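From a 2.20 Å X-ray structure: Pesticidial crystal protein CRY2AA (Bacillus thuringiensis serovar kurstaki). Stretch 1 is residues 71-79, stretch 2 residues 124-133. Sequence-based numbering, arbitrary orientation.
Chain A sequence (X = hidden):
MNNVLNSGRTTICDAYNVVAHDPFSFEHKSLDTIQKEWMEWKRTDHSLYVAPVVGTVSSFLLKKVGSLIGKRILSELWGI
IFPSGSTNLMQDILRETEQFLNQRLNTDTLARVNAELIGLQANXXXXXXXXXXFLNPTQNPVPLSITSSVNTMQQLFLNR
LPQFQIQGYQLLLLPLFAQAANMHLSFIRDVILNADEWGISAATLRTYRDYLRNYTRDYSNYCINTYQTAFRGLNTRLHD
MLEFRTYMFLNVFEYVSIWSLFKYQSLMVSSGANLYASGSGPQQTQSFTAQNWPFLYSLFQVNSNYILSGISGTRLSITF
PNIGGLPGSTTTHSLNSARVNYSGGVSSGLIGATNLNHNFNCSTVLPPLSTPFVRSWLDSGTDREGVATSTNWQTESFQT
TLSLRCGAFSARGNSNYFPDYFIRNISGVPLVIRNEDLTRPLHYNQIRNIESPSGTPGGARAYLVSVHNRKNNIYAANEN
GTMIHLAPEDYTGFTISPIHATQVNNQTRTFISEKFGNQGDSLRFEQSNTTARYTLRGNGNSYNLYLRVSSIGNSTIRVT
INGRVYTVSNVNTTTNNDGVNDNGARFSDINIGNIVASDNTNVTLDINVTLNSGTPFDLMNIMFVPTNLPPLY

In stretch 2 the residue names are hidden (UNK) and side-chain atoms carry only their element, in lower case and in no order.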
# COMPACT_ATOMS: atom_id res chain seq x y z
N LYS A 71 1.15 -18.39 -15.19
CA LYS A 71 0.21 -18.44 -16.29
C LYS A 71 -1.21 -18.80 -15.86
O LYS A 71 -2.19 -18.37 -16.48
CB LYS A 71 0.67 -19.46 -17.34
CG LYS A 71 1.98 -19.13 -18.03
CD LYS A 71 1.83 -17.96 -18.99
CE LYS A 71 3.09 -17.75 -19.82
NZ LYS A 71 2.88 -16.73 -20.88
N ARG A 72 -1.33 -19.58 -14.79
CA ARG A 72 -2.63 -20.00 -14.31
C ARG A 72 -2.81 -19.65 -12.84
O ARG A 72 -2.05 -20.09 -11.97
CB ARG A 72 -2.80 -21.51 -14.52
CG ARG A 72 -4.22 -22.01 -14.34
CD ARG A 72 -4.29 -23.52 -14.52
NE ARG A 72 -5.64 -24.03 -14.27
CZ ARG A 72 -5.95 -25.32 -14.25
NH1 ARG A 72 -5.02 -26.24 -14.47
NH2 ARG A 72 -7.20 -25.69 -14.02
N ILE A 73 -3.84 -18.85 -12.56
CA ILE A 73 -4.12 -18.40 -11.21
C ILE A 73 -5.29 -19.08 -10.51
O ILE A 73 -5.17 -19.51 -9.37
CB ILE A 73 -4.41 -16.87 -11.20
CG1 ILE A 73 -3.19 -16.09 -11.68
CG2 ILE A 73 -4.80 -16.43 -9.80
CD1 ILE A 73 -3.47 -14.59 -11.89
N LEU A 74 -6.42 -19.17 -11.21
CA LEU A 74 -7.64 -19.72 -10.63
C LEU A 74 -7.58 -21.00 -9.80
O LEU A 74 -8.18 -21.08 -8.74
CB LEU A 74 -8.72 -19.87 -11.70
CG LEU A 74 -10.14 -19.93 -11.13
CD1 LEU A 74 -10.47 -18.59 -10.46
CD2 LEU A 74 -11.16 -20.24 -12.21
N SER A 75 -6.85 -22.01 -10.28
CA SER A 75 -6.78 -23.26 -9.53
C SER A 75 -6.14 -23.11 -8.15
O SER A 75 -6.68 -23.58 -7.16
CB SER A 75 -6.03 -24.33 -10.33
OG SER A 75 -6.07 -25.55 -9.63
N GLU A 76 -4.98 -22.46 -8.09
CA GLU A 76 -4.32 -22.28 -6.81
C GLU A 76 -5.06 -21.25 -5.96
O GLU A 76 -5.14 -21.39 -4.74
CB GLU A 76 -2.86 -21.87 -7.03
CG GLU A 76 -2.00 -23.01 -7.57
CD GLU A 76 -0.62 -22.57 -8.03
OE1 GLU A 76 0.11 -23.40 -8.59
OE2 GLU A 76 -0.27 -21.39 -7.82
N LEU A 77 -5.62 -20.23 -6.60
CA LEU A 77 -6.36 -19.22 -5.86
C LEU A 77 -7.50 -19.89 -5.09
O LEU A 77 -7.69 -19.63 -3.90
CB LEU A 77 -6.94 -18.17 -6.80
CG LEU A 77 -7.92 -17.20 -6.13
CD1 LEU A 77 -7.23 -16.46 -4.99
CD2 LEU A 77 -8.44 -16.22 -7.17
N TRP A 78 -8.24 -20.74 -5.78
CA TRP A 78 -9.37 -21.47 -5.20
C TRP A 78 -8.90 -22.24 -3.96
O TRP A 78 -9.61 -22.28 -2.95
CB TRP A 78 -9.94 -22.46 -6.23
CG TRP A 78 -11.10 -23.27 -5.74
CD1 TRP A 78 -12.42 -22.95 -5.83
CD2 TRP A 78 -11.04 -24.55 -5.09
NE1 TRP A 78 -13.20 -23.95 -5.28
CE2 TRP A 78 -12.37 -24.94 -4.82
CE3 TRP A 78 -10.00 -25.40 -4.70
CZ2 TRP A 78 -12.69 -26.15 -4.18
CZ3 TRP A 78 -10.31 -26.60 -4.07
CH2 TRP A 78 -11.65 -26.96 -3.82
N GLY A 79 -7.72 -22.83 -4.06
CA GLY A 79 -7.17 -23.60 -2.95
C GLY A 79 -6.79 -22.79 -1.73
O GLY A 79 -6.63 -23.33 -0.64
N UNK A 124 -16.38 -22.99 -9.52
CA UNK A 124 -14.97 -22.79 -9.82
C UNK A 124 -14.20 -24.10 -9.77
O UNK A 124 -13.32 -24.34 -10.60
c UNK A 124 -14.91 -20.40 -9.04
c UNK A 124 -12.81 -21.79 -9.04
c UNK A 124 -14.42 -19.36 -8.05
c UNK A 124 -14.32 -21.80 -8.84
N UNK A 125 -14.51 -24.94 -8.79
CA UNK A 125 -13.82 -26.23 -8.67
C UNK A 125 -14.17 -27.07 -9.89
O UNK A 125 -13.31 -27.74 -10.46
n UNK A 125 -16.14 -30.18 -8.09
n UNK A 125 -15.76 -28.95 -6.16
c UNK A 125 -16.59 -29.44 -7.08
n UNK A 125 -17.88 -29.15 -7.01
c UNK A 125 -13.67 -28.38 -7.28
c UNK A 125 -14.26 -26.97 -7.40
c UNK A 125 -14.32 -29.15 -6.15
N UNK A 126 -15.44 -27.02 -10.29
CA UNK A 126 -15.92 -27.77 -11.45
C UNK A 126 -15.17 -27.35 -12.71
O UNK A 126 -14.76 -28.20 -13.51
c UNK A 126 -17.43 -27.55 -11.63
c UNK A 126 -19.69 -27.73 -10.48
c UNK A 126 -18.27 -28.28 -10.59
o UNK A 126 -20.00 -26.70 -11.11
o UNK A 126 -20.50 -28.33 -9.74
N UNK A 127 -15.00 -26.05 -12.89
CA UNK A 127 -14.29 -25.53 -14.06
C UNK A 127 -12.85 -26.02 -14.10
O UNK A 127 -12.41 -26.57 -15.11
c UNK A 127 -12.12 -22.92 -14.80
c UNK A 127 -14.28 -24.00 -14.07
c UNK A 127 -13.38 -23.42 -15.13
c UNK A 127 -11.64 -22.50 -17.13
c UNK A 127 -11.25 -22.46 -15.79
c UNK A 127 -12.90 -22.99 -17.47
c UNK A 127 -13.76 -23.45 -16.47
N UNK A 128 -12.12 -25.82 -13.02
CA UNK A 128 -10.72 -26.24 -12.97
C UNK A 128 -10.55 -27.75 -13.14
O UNK A 128 -9.60 -28.19 -13.78
c UNK A 128 -9.87 -24.26 -11.63
c UNK A 128 -10.07 -25.77 -11.67
o UNK A 128 -9.47 -23.65 -12.62
n UNK A 128 -10.14 -23.65 -10.48
N UNK A 129 -11.47 -28.53 -12.59
CA UNK A 129 -11.40 -29.98 -12.73
C UNK A 129 -11.65 -30.38 -14.18
O UNK A 129 -11.01 -31.29 -14.70
n UNK A 129 -12.58 -31.68 -8.20
o UNK A 129 -14.19 -31.28 -9.72
c UNK A 129 -12.43 -30.67 -11.81
c UNK A 129 -13.00 -31.30 -9.41
c UNK A 129 -11.92 -30.85 -10.38
N UNK A 130 -12.58 -29.69 -14.83
CA UNK A 130 -12.90 -29.95 -16.22
C UNK A 130 -11.69 -29.66 -17.10
O UNK A 130 -11.39 -30.40 -18.04
n UNK A 130 -17.66 -29.11 -15.60
c UNK A 130 -16.59 -28.75 -16.30
c UNK A 130 -14.10 -29.11 -16.65
o UNK A 130 -16.52 -27.68 -16.90
c UNK A 130 -15.44 -29.75 -16.34
N UNK A 131 -11.00 -28.57 -16.79
CA UNK A 131 -9.81 -28.19 -17.54
C UNK A 131 -8.77 -29.29 -17.39
O UNK A 131 -8.25 -29.81 -18.38
c UNK A 131 -10.07 -25.70 -17.46
c UNK A 131 -9.21 -26.86 -17.02
c UNK A 131 -7.79 -26.69 -17.55
N UNK A 132 -8.47 -29.65 -16.14
CA UNK A 132 -7.48 -30.68 -15.85
C UNK A 132 -7.85 -32.03 -16.45
O UNK A 132 -7.02 -32.68 -17.09
c UNK A 132 -6.79 -29.57 -13.66
c UNK A 132 -7.30 -30.84 -14.33
o UNK A 132 -6.31 -28.67 -14.38
o UNK A 132 -6.87 -29.48 -12.42
N UNK A 133 -9.10 -32.43 -16.25
CA UNK A 133 -9.58 -33.70 -16.77
C UNK A 133 -9.43 -33.73 -18.29
O UNK A 133 -9.02 -34.75 -18.86
n UNK A 133 -10.83 -36.29 -16.17
o UNK A 133 -12.55 -35.47 -17.37
c UNK A 133 -11.54 -35.29 -16.68
c UNK A 133 -11.05 -33.89 -16.39
O HOH W 1 -7.71 -21.81 -14.26

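Position 124 carries four carbons, forked at the first, with one arm two carbons long. The short arm lies 3.4 Å from CD1 of W78 and 3.9 Å from CG of L74. This is I124, whose branched, apolar side chain suits a buried site between a leucine and an indole.

Position 125 has three carbons, a nitrogen, then a carbon bearing two more nitrogens, a guanidinium. Its CA lies over one face of the W78 ring, and its CB is 3.7 Å from W78 CZ2. This is R125, the aliphatic base of whose side chain covers the indole.

Position 126 shows three carbons, the third with two oxygens, and touches nothing on stretch 1. It is E126; its OE2 forms a long salt bridge of 3.9 Å with NH2 of R125.

Position 127 has one carbon followed by a six-carbon ring with no further atom, and a ring carbon packs 3.8 Å from L74 CD2. This identifies F127, an apolar contact in keeping with its burial.

Position 128 has two carbons, the second bearing one oxygen and one nitrogen. The nitrogen lies 3.5 Å from S75 CA, while the oxygen accepts a weak hydrogen bond of 3.4 Å from R72 NH2. This is N128, whose short amide fits where the backbones come close, the CA atoms of S75 and N128 being 6.0 Å apart. A water links N128 to R72, accepting from R72 NE and donating to N128 OD1, each at 3.0 Å.

Positions 129 and 130 each have three carbons, the third with one oxygen and one nitrogen, and neither touches stretch 1. They are Q129 and Q130, polar residues on less buried parts of the helix; Q129 OE1 accepts a weak 2.8 Å hydrogen bond from R125 NH1.

Position 131 has three carbons, forked at the first; one branch carbon sits 3.7 Å from R72 NH2, over one face of the guanidinium. This is V131, apolar and buried.

Position 132 has two carbons, the second with two oxygens, one of them 2.8 Å from R72 NH1. This is D132, whose carboxylate gives the arginine an opposite charge.

Position 133 has two carbons, the second with one oxygen and one nitrogen, and makes no contact with stretch 1: N133.

L74 and W78 pack against I124, with F127 extending the apolar patch beside L74. R72, extended with chi1 to chi3 all t, reaches D132, whose OD1 accepts from both NH1 (2.8 Å) and NH2 (3.1 Å), while N128 bridges the apolar and charged regions.

Stretch 2, residues 124-133: IREFNQQVDN
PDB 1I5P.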